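Local coordinates for protein hydrogenase maturation factor (Thermoanaerobacter tengcongensis, PDB 3VTH) that probably transfers the carbamoyl group of carbamoyl phosphate, with ATP, to the C-terminal cysteine of HypE in the maturation of [NiFe]-hydrogenases, at residues I14-I19 with V23-F28; G40-Y43 with G48-I51; R553-F558 with A605-V610; G598-A603 with E650-Q655. All blocks are in the same frame, centred on the assembly; numbering follows the deposited sequence.

Interaction 1 of 4, residues I14-I19 with V23-F28; sequences INIFGI and VGFRPF. With PO4 (phosphate ion), chain E.
Ile-16, on strand 10-17, faces Phe-25, in the first turn of helix 25-35, with their CA atoms 9.9 Å apart, and no backbone hydrogen bond joins segments 14-19 and 23-28. The touch is made by side chains. Ile-16 CD1 meets Phe-25 CZ at 4.0 Å, and the two side chains cross at about a right angle. Ile-16 gets there with CG1 beside its backbone N and CD1 extended (chi2 -169°). Further on, Ile-19 CG2 packs on Val-23 CG1 at 4.2 Å. The second segment also wraps a phosphate ion. Val-23 N and Phe-25 N both donate to phosphate O2. Gly-24 N donates to phosphate O1 at 2.8 Å. O4 is gripped twice by Arg-26, through its backbone N and through NE at 2.8 Å. Arg-26 NH2 holds O3, also at 2.8 Å, and the phosphorus lies in the guanidinium plane, at its edge. A bend at chi3 (-71°) turns the guanidinium edge-on to the ion. Arg-26 NH1 makes a salt bridge with Asp-152. A methionine here would probably leave phosphate O3 without this donor, O4 with one bond fewer and Asp-152 without its charged mate. Gly-22 N adds another bond to the ion. Gly-24 is the N-cap, and the helix start points at the anion. This is the phosphate-binding loop and helix start of the acylphosphatase fold, with Arg-26 the predicted catalytic arginine.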
loop_
_atom_site.group_PDB
_atom_site.type_symbol
_atom_site.label_atom_id
_atom_site.label_comp_id
_atom_site.label_asym_id
_atom_site.label_seq_id
_atom_site.Cartn_x
_atom_site.Cartn_y
_atom_site.Cartn_z
ATOM N N ILE A 14 -7.115 -31.696 13.115
ATOM C CA ILE A 14 -6.875 -30.275 13.347
ATOM C C ILE A 14 -6.745 -29.538 12.006
ATOM O O ILE A 14 -5.929 -29.904 11.164
ATOM C CB ILE A 14 -5.606 -30.042 14.227
ATOM C CG1 ILE A 14 -5.725 -30.790 15.568
ATOM C CG2 ILE A 14 -5.378 -28.529 14.478
ATOM C CD1 ILE A 14 -4.387 -31.055 16.273
ATOM N N ASN A 15 -7.566 -28.514 11.808
ATOM C CA ASN A 15 -7.486 -27.671 10.610
ATOM C C ASN A 15 -7.091 -26.273 11.024
ATOM O O ASN A 15 -7.656 -25.713 11.977
ATOM C CB ASN A 15 -8.833 -27.624 9.889
ATOM C CG ASN A 15 -9.221 -28.955 9.320
ATOM O OD1 ASN A 15 -8.848 -29.292 8.195
ATOM N ND2 ASN A 15 -9.946 -29.739 10.097
ATOM N N ILE A 16 -6.107 -25.720 10.326
ATOM C CA ILE A 16 -5.609 -24.395 10.642
ATOM C C ILE A 16 -5.801 -23.496 9.417
ATOM O O ILE A 16 -5.495 -23.902 8.290
ATOM C CB ILE A 16 -4.139 -24.446 11.077
ATOM C CG1 ILE A 16 -3.939 -25.571 12.121
ATOM C CG2 ILE A 16 -3.656 -23.040 11.569
ATOM C CD1 ILE A 16 -2.624 -25.560 12.816
ATOM N N PHE A 17 -6.326 -22.295 9.652
ATOM C CA PHE A 17 -6.719 -21.381 8.587
ATOM C C PHE A 17 -6.003 -20.043 8.721
ATOM O O PHE A 17 -5.687 -19.623 9.830
ATOM C CB PHE A 17 -8.239 -21.133 8.632
ATOM C CG PHE A 17 -9.062 -22.395 8.562
ATOM C CD1 PHE A 17 -9.641 -22.927 9.702
ATOM C CD2 PHE A 17 -9.242 -23.055 7.353
ATOM C CE1 PHE A 17 -10.413 -24.105 9.644
ATOM C CE2 PHE A 17 -10.003 -24.228 7.275
ATOM C CZ PHE A 17 -10.592 -24.754 8.426
ATOM N N GLY A 18 -5.809 -19.368 7.589
ATOM C CA GLY A 18 -5.130 -18.069 7.532
ATOM C C GLY A 18 -3.936 -18.159 6.601
ATOM O O GLY A 18 -3.934 -18.947 5.654
ATOM N N ILE A 19 -2.921 -17.332 6.841
ATOM C CA ILE A 19 -1.664 -17.498 6.127
ATOM C C ILE A 19 -0.915 -18.638 6.826
ATOM O O ILE A 19 -0.249 -18.443 7.845
ATOM C CB ILE A 19 -0.837 -16.198 6.064
ATOM C CG1 ILE A 19 -1.650 -15.091 5.357
ATOM C CG2 ILE A 19 0.539 -16.455 5.362
ATOM C CD1 ILE A 19 -0.967 -13.703 5.317
ATOM N N VAL A 23 5.140 -21.247 5.041
ATOM C CA VAL A 23 5.669 -20.664 6.274
ATOM C C VAL A 23 6.456 -21.723 7.045
ATOM O O VAL A 23 6.891 -21.495 8.169
ATOM C CB VAL A 23 4.538 -20.022 7.155
ATOM C CG1 VAL A 23 3.744 -18.987 6.346
ATOM C CG2 VAL A 23 3.552 -21.090 7.700
ATOM N N GLY A 24 6.652 -22.885 6.433
ATOM C CA GLY A 24 7.280 -24.011 7.136
ATOM C C GLY A 24 6.380 -24.631 8.191
ATOM O O GLY A 24 6.865 -25.194 9.182
ATOM N N PHE A 25 5.069 -24.567 7.969
ATOM C CA PHE A 25 4.133 -25.197 8.893
ATOM C C PHE A 25 4.195 -26.733 8.870
ATOM O O PHE A 25 4.066 -27.373 9.908
ATOM C CB PHE A 25 2.709 -24.707 8.649
ATOM C CG PHE A 25 1.998 -24.241 9.894
ATOM C CD1 PHE A 25 1.284 -23.042 9.889
ATOM C CD2 PHE A 25 2.031 -25.003 11.068
ATOM C CE1 PHE A 25 0.596 -22.604 11.036
ATOM C CE2 PHE A 25 1.346 -24.581 12.226
ATOM C CZ PHE A 25 0.632 -23.382 12.210
ATOM N N ARG A 26 4.388 -27.323 7.698
ATOM C CA ARG A 26 4.508 -28.781 7.605
ATOM C C ARG A 26 5.726 -29.314 8.369
ATOM O O ARG A 26 5.552 -30.170 9.229
ATOM C CB ARG A 26 4.433 -29.274 6.153
ATOM C CG ARG A 26 3.000 -29.172 5.577
ATOM C CD ARG A 26 2.966 -29.397 4.085
ATOM N NE ARG A 26 3.567 -28.272 3.346
ATOM C CZ ARG A 26 3.710 -28.226 2.022
ATOM N NH1 ARG A 26 3.290 -29.244 1.257
ATOM N NH2 ARG A 26 4.260 -27.149 1.454
ATOM N N PRO A 27 6.943 -28.773 8.114
ATOM C CA PRO A 27 8.076 -29.253 8.923
ATOM C C PRO A 27 7.952 -28.956 10.426
ATOM O O PRO A 27 8.349 -29.791 11.237
ATOM C CB PRO A 27 9.298 -28.525 8.324
ATOM C CG PRO A 27 8.746 -27.428 7.469
ATOM C CD PRO A 27 7.403 -27.921 6.992
ATOM N N PHE A 28 7.411 -27.788 10.781
ATOM C CA PHE A 28 7.127 -27.446 12.171
ATOM C C PHE A 28 6.233 -28.525 12.839
ATOM O O PHE A 28 6.560 -29.040 13.901
ATOM C CB PHE A 28 6.469 -26.051 12.237
ATOM C CG PHE A 28 6.020 -25.639 13.620
ATOM C CD1 PHE A 28 4.676 -25.461 13.898
ATOM C CD2 PHE A 28 6.945 -25.436 14.639
ATOM C CE1 PHE A 28 4.244 -25.082 15.176
ATOM C CE2 PHE A 28 6.523 -25.059 15.923
ATOM C CZ PHE A 28 5.165 -24.873 16.183
HETATM P P PO4 E . 4.670 -24.914 4.347
HETATM O O1 PO4 E . 5.968 -24.209 4.060
HETATM O O2 PO4 E . 3.909 -24.192 5.430
HETATM O O3 PO4 E . 3.834 -24.895 3.099
HETATM O O4 PO4 E . 4.945 -26.338 4.791
#

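Interaction 2 of 4, residues G40-Y43 with G48-I51; sequences GIVY and GLYI
The antiparallel beta hairpin of strands 39-45 and 48-55 in the acylphosphatase domain is held here by Tyr-43 and Tyr-50. They form a hydrogen-bonded pair. Tyr-43 N donates to Tyr-50 O at 3.0 Å, in the carbonyl plane, and Tyr-50 N returns a bond of 3.0 Å to Tyr-43 O. Their side chains lie side by side and point the same way. The ring planes are 20° apart but slid past each other, with centroids 4.6 Å apart. Tyr-43 OH sits over the centre of the Tyr-50 ring. In return, Tyr-50 CB makes a CH-pi contact with a face of the Tyr-43 ring. The two CG atoms leave differently: that of Tyr-43 stands between N and the carbonyl carbon (chi1 60°), that of Tyr-50 opposite N (chi1 -179°), and the rings meet. Val-42 and Ile-51, a non-hydrogen-bonded pair, lie on the other sheet face. There Val-42 CG2 touches Ile-51 CG1 and Leu-49 CD1, each at 3.7 Å. Tyr-50 OH bonds Glu-52, and Lys-99 makes a cation-pi contact with Tyr-43. Strand 48-55 runs between 39-45 and 10-17. Helix 25-35 covers the Val-42 and Ile-51 face through Val-29.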
loop_
_atom_site.group_PDB
_atom_site.type_symbol
_atom_site.label_atom_id
_atom_site.label_comp_id
_atom_site.label_asym_id
_atom_site.label_seq_id
_atom_site.Cartn_x
_atom_site.Cartn_y
_atom_site.Cartn_z
ATOM N N GLY A 40 0.454 -40.020 12.829
ATOM C CA GLY A 40 -0.533 -39.350 11.984
ATOM C C GLY A 40 0.084 -38.748 10.744
ATOM O O GLY A 40 1.123 -39.225 10.270
ATOM N N ILE A 41 -0.556 -37.699 10.233
ATOM C CA ILE A 41 -0.191 -37.079 8.968
ATOM C C ILE A 41 -0.422 -35.573 9.017
ATOM O O ILE A 41 -1.243 -35.070 9.807
ATOM C CB ILE A 41 -0.969 -37.715 7.753
ATOM C CG1 ILE A 41 -2.493 -37.573 7.936
ATOM C CG2 ILE A 41 -0.569 -39.197 7.571
ATOM C CD1 ILE A 41 -3.313 -37.781 6.682
ATOM N N VAL A 42 0.319 -34.853 8.186
ATOM C CA VAL A 42 0.062 -33.434 7.943
ATOM C C VAL A 42 0.211 -33.174 6.444
ATOM O O VAL A 42 1.057 -33.785 5.777
ATOM C CB VAL A 42 0.981 -32.502 8.784
ATOM C CG1 VAL A 42 2.470 -32.709 8.455
ATOM C CG2 VAL A 42 0.597 -31.002 8.607
ATOM N N TYR A 43 -0.623 -32.280 5.914
ATOM C CA TYR A 43 -0.523 -31.868 4.525
ATOM C C TYR A 43 -1.211 -30.528 4.299
ATOM O O TYR A 43 -2.106 -30.142 5.055
ATOM C CB TYR A 43 -1.085 -32.939 3.563
ATOM C CG TYR A 43 -2.554 -33.307 3.745
ATOM C CD1 TYR A 43 -2.925 -34.408 4.517
ATOM C CD2 TYR A 43 -3.562 -32.574 3.118
ATOM C CE1 TYR A 43 -4.278 -34.767 4.667
ATOM C CE2 TYR A 43 -4.920 -32.910 3.275
ATOM C CZ TYR A 43 -5.259 -34.012 4.050
ATOM O OH TYR A 43 -6.570 -34.347 4.206
ATOM N N GLY A 48 -6.122 -24.607 3.745
ATOM C CA GLY A 48 -5.098 -24.304 4.713
ATOM C C GLY A 48 -4.201 -25.478 5.059
ATOM O O GLY A 48 -3.527 -26.058 4.191
ATOM N N LEU A 49 -4.193 -25.820 6.341
ATOM C CA LEU A 49 -3.361 -26.897 6.835
ATOM C C LEU A 49 -4.249 -27.936 7.498
ATOM O O LEU A 49 -5.154 -27.590 8.261
ATOM C CB LEU A 49 -2.295 -26.358 7.799
ATOM C CG LEU A 49 -1.287 -27.400 8.301
ATOM C CD1 LEU A 49 -0.215 -27.684 7.255
ATOM C CD2 LEU A 49 -0.679 -26.941 9.600
ATOM N N TYR A 50 -4.014 -29.193 7.147
ATOM C CA TYR A 50 -4.740 -30.334 7.687
ATOM C C TYR A 50 -3.800 -31.256 8.481
ATOM O O TYR A 50 -2.716 -31.652 8.000
ATOM C CB TYR A 50 -5.377 -31.106 6.538
ATOM C CG TYR A 50 -6.186 -32.319 6.944
ATOM C CD1 TYR A 50 -5.565 -33.511 7.300
ATOM C CD2 TYR A 50 -7.576 -32.271 6.950
ATOM C CE1 TYR A 50 -6.317 -34.638 7.646
ATOM C CE2 TYR A 50 -8.331 -33.377 7.308
ATOM C CZ TYR A 50 -7.694 -34.556 7.650
ATOM O OH TYR A 50 -8.447 -35.642 7.997
ATOM N N ILE A 51 -4.232 -31.616 9.686
ATOM C CA ILE A 51 -3.449 -32.466 10.592
ATOM C C ILE A 51 -4.333 -33.557 11.176
ATOM O O ILE A 51 -5.479 -33.298 11.548
ATOM C CB ILE A 51 -2.861 -31.654 11.780
ATOM C CG1 ILE A 51 -1.954 -30.514 11.296
ATOM C CG2 ILE A 51 -2.062 -32.563 12.737
ATOM C CD1 ILE A 51 -1.754 -29.409 12.342
#

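Interaction 3 of 4, residues R553-F558 with A605-V610; sequences RTALGF and AALIGV
Ala-555 and Ala-606 make the tight part of this contact. Their CB atoms meet at 3.9 Å, and the CA atoms are only 6.4 Å apart. With methyl groups on both sides, helix 551-559 can come close to the last turn of helix 597-607. Leu-607 follows at the edge of the pair. Its CG reaches Ala-555 CB at 4.2 Å. The CG of Leu-607 lies beside its own backbone N (chi1 -82°), and this brings the branched end nearer to the other helix. No hydrogen bond crosses between the segments, and the interface is small, at 100 Å² in all. Phe-569 of helix 567-572 packs against both Ala-555 and Leu-607, and Leu-653 of helix 649-662 also touches Leu-607. The loose side begins beyond Leu-607. There the chain leaves the helix at Ile-608, and Gly-609 is exposed to solvent. Gly-609 has positive phi (70°), which favours a glycine. Its N bonds Ala-606 O at 3.2 Å, while Val-610 N bonds Ala-605 O at 2.8 Å. This is a Schellman motif, with Gly-609 as the C-prime residue. It ends helix 597-607 just after the close alanine packing, among the helices of the Kae1-like carbamoyltransferase domain.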
loop_
_atom_site.group_PDB
_atom_site.type_symbol
_atom_site.label_atom_id
_atom_site.label_comp_id
_atom_site.label_asym_id
_atom_site.label_seq_id
_atom_site.Cartn_x
_atom_site.Cartn_y
_atom_site.Cartn_z
ATOM N N ARG A 553 -4.994 28.609 -11.977
ATOM C CA ARG A 553 -6.381 28.551 -12.453
ATOM C C ARG A 553 -7.338 28.121 -11.349
ATOM O O ARG A 553 -8.478 28.589 -11.273
ATOM C CB ARG A 553 -6.510 27.586 -13.632
ATOM C CG ARG A 553 -5.730 27.992 -14.891
ATOM C CD ARG A 553 -5.826 26.902 -15.959
ATOM N NE ARG A 553 -7.200 26.671 -16.418
ATOM C CZ ARG A 553 -7.685 27.055 -17.599
ATOM N NH1 ARG A 553 -6.917 27.688 -18.483
ATOM N NH2 ARG A 553 -8.948 26.797 -17.906
ATOM N N THR A 554 -6.874 27.215 -10.496
ATOM C CA THR A 554 -7.651 26.802 -9.342
ATOM C C THR A 554 -7.814 27.984 -8.401
ATOM O O THR A 554 -8.918 28.246 -7.923
ATOM C CB THR A 554 -6.999 25.615 -8.595
ATOM O OG1 THR A 554 -7.101 24.451 -9.412
ATOM C CG2 THR A 554 -7.724 25.347 -7.277
ATOM N N ALA A 555 -6.723 28.707 -8.151
ATOM C CA ALA A 555 -6.792 29.894 -7.298
ATOM C C ALA A 555 -7.766 30.938 -7.855
ATOM O O ALA A 555 -8.540 31.528 -7.105
ATOM C CB ALA A 555 -5.409 30.503 -7.094
ATOM N N LEU A 556 -7.718 31.180 -9.164
ATOM C CA LEU A 556 -8.643 32.140 -9.792
ATOM C C LEU A 556 -10.112 31.731 -9.609
ATOM O O LEU A 556 -10.986 32.565 -9.338
ATOM C CB LEU A 556 -8.320 32.306 -11.278
ATOM C CG LEU A 556 -7.023 33.060 -11.571
ATOM C CD1 LEU A 556 -6.686 32.971 -13.035
ATOM C CD2 LEU A 556 -7.144 34.535 -11.121
ATOM N N GLY A 557 -10.378 30.447 -9.782
ATOM C CA GLY A 557 -11.689 29.898 -9.464
ATOM C C GLY A 557 -12.120 30.208 -8.036
ATOM O O GLY A 557 -13.248 30.651 -7.809
ATOM N N PHE A 558 -11.229 30.005 -7.072
ATOM C CA PHE A 558 -11.572 30.229 -5.655
ATOM C C PHE A 558 -11.846 31.707 -5.346
ATOM O O PHE A 558 -12.614 32.018 -4.419
ATOM C CB PHE A 558 -10.481 29.674 -4.719
ATOM C CG PHE A 558 -10.673 28.219 -4.351
ATOM C CD1 PHE A 558 -10.862 27.841 -3.023
ATOM C CD2 PHE A 558 -10.721 27.234 -5.336
ATOM C CE1 PHE A 558 -11.057 26.483 -2.670
ATOM C CE2 PHE A 558 -10.910 25.888 -4.998
ATOM C CZ PHE A 558 -11.088 25.518 -3.652
ATOM N N ALA A 605 -1.473 27.406 -2.051
ATOM C CA ALA A 605 -0.086 27.293 -2.536
ATOM C C ALA A 605 0.204 28.302 -3.667
ATOM O O ALA A 605 1.262 28.949 -3.680
ATOM C CB ALA A 605 0.227 25.873 -2.981
ATOM N N ALA A 606 -0.755 28.445 -4.582
ATOM C CA ALA A 606 -0.645 29.384 -5.705
ATOM C C ALA A 606 -0.652 30.843 -5.234
ATOM O O ALA A 606 0.137 31.661 -5.699
ATOM C CB ALA A 606 -1.784 29.147 -6.714
ATOM N N LEU A 607 -1.544 31.142 -4.294
ATOM C CA LEU A 607 -1.735 32.497 -3.803
ATOM C C LEU A 607 -0.527 33.004 -3.058
ATOM O O LEU A 607 -0.197 34.185 -3.158
ATOM C CB LEU A 607 -2.975 32.595 -2.910
ATOM C CG LEU A 607 -4.290 32.740 -3.683
ATOM C CD1 LEU A 607 -5.489 32.530 -2.757
ATOM C CD2 LEU A 607 -4.366 34.118 -4.369
ATOM N N ILE A 608 0.128 32.135 -2.291
ATOM C CA ILE A 608 1.329 32.581 -1.574
ATOM C C ILE A 608 2.623 32.265 -2.328
ATOM O O ILE A 608 3.720 32.354 -1.772
ATOM C CB ILE A 608 1.348 32.136 -0.093
ATOM C CG1 ILE A 608 1.543 30.617 0.039
ATOM C CG2 ILE A 608 0.034 32.583 0.597
ATOM C CD1 ILE A 608 1.768 30.163 1.478
ATOM N N GLY A 609 2.484 31.918 -3.602
ATOM C CA GLY A 609 3.637 31.760 -4.479
ATOM C C GLY A 609 4.528 30.564 -4.194
ATOM O O GLY A 609 5.726 30.608 -4.490
ATOM N N VAL A 610 3.967 29.496 -3.664
ATOM C CA VAL A 610 4.692 28.255 -3.501
ATOM C C VAL A 610 5.014 27.660 -4.855
ATOM O O VAL A 610 6.103 27.301 -5.117
ATOM C CB VAL A 610 3.916 27.270 -2.642
ATOM C CG1 VAL A 610 4.524 25.898 -2.649
ATOM C CG2 VAL A 610 3.825 27.756 -1.269
#

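Interaction 4 of 4, residues G598-A603 with E650-Q655; sequences GRFFDA and ELILRQ. With AP2 (phosphomethylphosphonic acid adenosyl ester), chain H.
Phe-600 leads from helix 597-607 to helix 649-662. Its CB leaves the backbone with CG anti to N (chi1 -162°), and the ring then points its far edge at two side chains. Phe-600 CE1 meets Leu-653 CD2 at 3.8 Å. At the tip, Phe-600 CZ meets Ile-652 CG2 at 3.9 Å. Both partners touch the ring at its edge. Phe-673 packs edge-to-face with this ring too. Beside it Ala-603 CB touches Leu-653 CD1 at 4.2 Å. The axes of the two segments come within 11.3 Å and cross at -23°. Both helices belong to the Kae1-like domain of the actin-type ATPase clan, and helix 597-607 also lines the pocket of the adenosine nucleotide analogue. Here Gly-598 CA lies 3.3 Å from the ribose O2'; a CB on this residue would clash with that oxygen. Phe-601 places one ring face against adenine C2. Arg-599, bent at chi2 and chi3, turns back to grip Asp-602 OD2 with NE and, at 2.8 Å, with NH2, both from one face of the carboxylate. A leucine in place of Arg-599 would probably leave that carboxylate without its mate and free to turn. On the other helix Arg-654 binds both carboxylate oxygens of Glu-650 side-on.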
loop_
_atom_site.group_PDB
_atom_site.type_symbol
_atom_site.label_atom_id
_atom_site.label_comp_id
_atom_site.label_asym_id
_atom_site.label_seq_id
_atom_site.Cartn_x
_atom_site.Cartn_y
_atom_site.Cartn_z
ATOM N N GLY A 598 -8.344 19.268 -1.386
ATOM C CA GLY A 598 -7.182 19.293 -2.300
ATOM C C GLY A 598 -7.055 20.591 -3.091
ATOM O O GLY A 598 -5.963 21.175 -3.179
ATOM N N ARG A 599 -8.165 21.052 -3.667
ATOM C CA ARG A 599 -8.151 22.297 -4.424
ATOM C C ARG A 599 -7.950 23.494 -3.501
ATOM O O ARG A 599 -7.305 24.474 -3.889
ATOM C CB ARG A 599 -9.434 22.481 -5.270
ATOM C CG ARG A 599 -9.717 21.378 -6.335
ATOM C CD ARG A 599 -8.677 21.253 -7.473
ATOM N NE ARG A 599 -7.405 20.725 -6.979
ATOM C CZ ARG A 599 -7.118 19.428 -6.832
ATOM N NH1 ARG A 599 -8.000 18.489 -7.171
ATOM N NH2 ARG A 599 -5.938 19.073 -6.340
ATOM N N PHE A 600 -8.519 23.425 -2.295
ATOM C CA PHE A 600 -8.287 24.473 -1.277
ATOM C C PHE A 600 -6.778 24.618 -1.029
ATOM O O PHE A 600 -6.224 25.737 -1.103
ATOM C CB PHE A 600 -9.056 24.151 0.023
ATOM C CG PHE A 600 -9.262 25.327 0.968
ATOM C CD1 PHE A 600 -8.782 26.609 0.686
ATOM C CD2 PHE A 600 -9.910 25.115 2.194
ATOM C CE1 PHE A 600 -8.980 27.679 1.589
ATOM C CE2 PHE A 600 -10.101 26.176 3.105
ATOM C CZ PHE A 600 -9.629 27.463 2.797
ATOM N N PHE A 601 -6.106 23.495 -0.770
ATOM C CA PHE A 601 -4.646 23.497 -0.629
ATOM C C PHE A 601 -3.947 24.083 -1.856
ATOM O O PHE A 601 -3.049 24.914 -1.707
ATOM C CB PHE A 601 -4.102 22.086 -0.338
ATOM C CG PHE A 601 -3.969 21.790 1.132
ATOM C CD1 PHE A 601 -2.705 21.661 1.714
ATOM C CD2 PHE A 601 -5.104 21.639 1.935
ATOM C CE1 PHE A 601 -2.572 21.378 3.089
ATOM C CE2 PHE A 601 -4.981 21.355 3.309
ATOM C CZ PHE A 601 -3.711 21.238 3.885
ATOM N N ASP A 602 -4.371 23.679 -3.059
ATOM C CA ASP A 602 -3.740 24.207 -4.291
ATOM C C ASP A 602 -3.933 25.722 -4.429
ATOM O O ASP A 602 -3.014 26.434 -4.844
ATOM C CB ASP A 602 -4.269 23.507 -5.544
ATOM C CG ASP A 602 -3.738 22.080 -5.694
ATOM O OD1 ASP A 602 -2.802 21.689 -4.957
ATOM O OD2 ASP A 602 -4.285 21.348 -6.548
ATOM N N ALA A 603 -5.128 26.205 -4.080
ATOM C CA ALA A 603 -5.414 27.652 -4.107
ATOM C C ALA A 603 -4.474 28.446 -3.181
ATOM O O ALA A 603 -3.941 29.509 -3.553
ATOM C CB ALA A 603 -6.889 27.917 -3.746
ATOM N N GLU A 650 -13.086 31.141 0.397
ATOM C CA GLU A 650 -12.561 32.426 -0.076
ATOM C C GLU A 650 -12.340 33.443 1.058
ATOM O O GLU A 650 -11.425 34.249 0.985
ATOM C CB GLU A 650 -13.423 33.025 -1.193
ATOM C CG GLU A 650 -12.781 34.245 -1.895
ATOM C CD GLU A 650 -13.056 35.596 -1.194
ATOM O OE1 GLU A 650 -14.148 35.762 -0.604
ATOM O OE2 GLU A 650 -12.178 36.497 -1.245
ATOM N N LEU A 651 -13.190 33.404 2.089
ATOM C CA LEU A 651 -13.038 34.292 3.258
ATOM C C LEU A 651 -11.732 34.047 4.028
ATOM O O LEU A 651 -11.138 34.975 4.603
ATOM C CB LEU A 651 -14.248 34.138 4.188
ATOM C CG LEU A 651 -15.602 34.511 3.562
ATOM C CD1 LEU A 651 -16.753 34.278 4.537
ATOM C CD2 LEU A 651 -15.571 35.972 3.082
ATOM N N ILE A 652 -11.303 32.792 4.031
ATOM C CA ILE A 652 -10.041 32.379 4.615
ATOM C C ILE A 652 -8.897 32.799 3.685
ATOM O O ILE A 652 -7.874 33.310 4.150
ATOM C CB ILE A 652 -10.033 30.841 4.862
ATOM C CG1 ILE A 652 -11.042 30.493 5.959
ATOM C CG2 ILE A 652 -8.628 30.325 5.241
ATOM C CD1 ILE A 652 -11.462 29.061 5.971
ATOM N N LEU A 653 -9.092 32.614 2.371
ATOM C CA LEU A 653 -8.090 33.052 1.385
ATOM C C LEU A 653 -7.821 34.562 1.474
ATOM O O LEU A 653 -6.693 34.992 1.264
ATOM C CB LEU A 653 -8.473 32.653 -0.051
ATOM C CG LEU A 653 -8.503 31.162 -0.413
ATOM C CD1 LEU A 653 -8.968 30.985 -1.861
ATOM C CD2 LEU A 653 -7.137 30.506 -0.209
ATOM N N ARG A 654 -8.843 35.354 1.795
ATOM C CA ARG A 654 -8.647 36.807 2.017
ATOM C C ARG A 654 -7.619 37.115 3.087
ATOM O O ARG A 654 -6.772 37.978 2.888
ATOM C CB ARG A 654 -9.940 37.483 2.436
ATOM C CG ARG A 654 -10.827 37.782 1.289
ATOM C CD ARG A 654 -11.984 38.664 1.681
ATOM N NE ARG A 654 -13.134 38.307 0.859
ATOM C CZ ARG A 654 -14.344 38.835 0.981
ATOM N NH1 ARG A 654 -14.572 39.764 1.896
ATOM N NH2 ARG A 654 -15.321 38.431 0.182
ATOM N N GLN A 655 -7.711 36.420 4.222
ATOM C CA GLN A 655 -6.784 36.625 5.348
ATOM C C GLN A 655 -5.376 36.105 5.016
ATOM O O GLN A 655 -4.380 36.703 5.409
ATOM C CB GLN A 655 -7.317 35.947 6.617
ATOM C CG GLN A 655 -8.669 36.506 7.146
ATOM C CD GLN A 655 -9.387 35.497 8.015
ATOM O OE1 GLN A 655 -10.323 34.817 7.565
ATOM N NE2 GLN A 655 -8.909 35.331 9.233
HETATM P PB AP2 H . -9.186 11.863 -5.296
HETATM O O1B AP2 H . -8.854 13.269 -4.862
HETATM O O2B AP2 H . -10.260 11.162 -4.523
HETATM O O3B AP2 H . -9.303 11.749 -6.795
HETATM C C3A AP2 H . -7.655 10.970 -4.915
HETATM P PA AP2 H . -7.267 10.820 -3.147
HETATM O O1A AP2 H . -6.109 9.833 -3.194
HETATM O O2A AP2 H . -8.435 10.552 -2.229
HETATM O "O5'" AP2 H . -6.727 12.286 -2.724
HETATM C "C5'" AP2 H . -5.472 12.702 -3.248
HETATM C "C4'" AP2 H . -5.412 14.193 -3.005
HETATM O "O4'" AP2 H . -5.188 14.443 -1.617
HETATM C "C3'" AP2 H . -4.250 14.854 -3.719
HETATM O "O3'" AP2 H . -4.554 15.065 -5.101
HETATM C "C2'" AP2 H . -4.132 16.130 -2.909
HETATM O "O2'" AP2 H . -5.116 17.037 -3.421
HETATM C "C1'" AP2 H . -4.480 15.682 -1.483
HETATM N N9 AP2 H . -3.193 15.535 -0.743
HETATM C C8 AP2 H . -2.190 14.657 -0.989
HETATM N N7 AP2 H . -1.139 14.844 -0.146
HETATM C C5 AP2 H . -1.462 15.865 0.671
HETATM C C6 AP2 H . -0.809 16.587 1.792
HETATM N N6 AP2 H . 0.427 16.238 2.230
HETATM N N1 AP2 H . -1.497 17.615 2.360
HETATM C C2 AP2 H . -2.738 17.971 1.959
HETATM N N3 AP2 H . -3.382 17.365 0.938
HETATM C C4 AP2 H . -2.804 16.326 0.271
#

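In the fold
From the N terminus, interaction 1 comes first. It closes the short loop from strand 10-17 to helix 25-35. Helix 25-35 runs on into strand 39-45, where interaction 2 closes the hairpin with 48-55. These two are in series but share one sheet: Ile-14 and Ile-16 probably hydrogen-bond to Ile-51 and Leu-49. Together they tie up the acylphosphatase domain. The zinc fingers and the telomere-recombination region follow. On the opposite side of the chain's centre, about 57 Å from interaction 1 between centres, interaction 3 closes a long loop from helix 551-559 to the end of 597-607. Interaction 4 starts within that loop and ends beyond it, so the two cross. Phe-558 touches both helices of interaction 4.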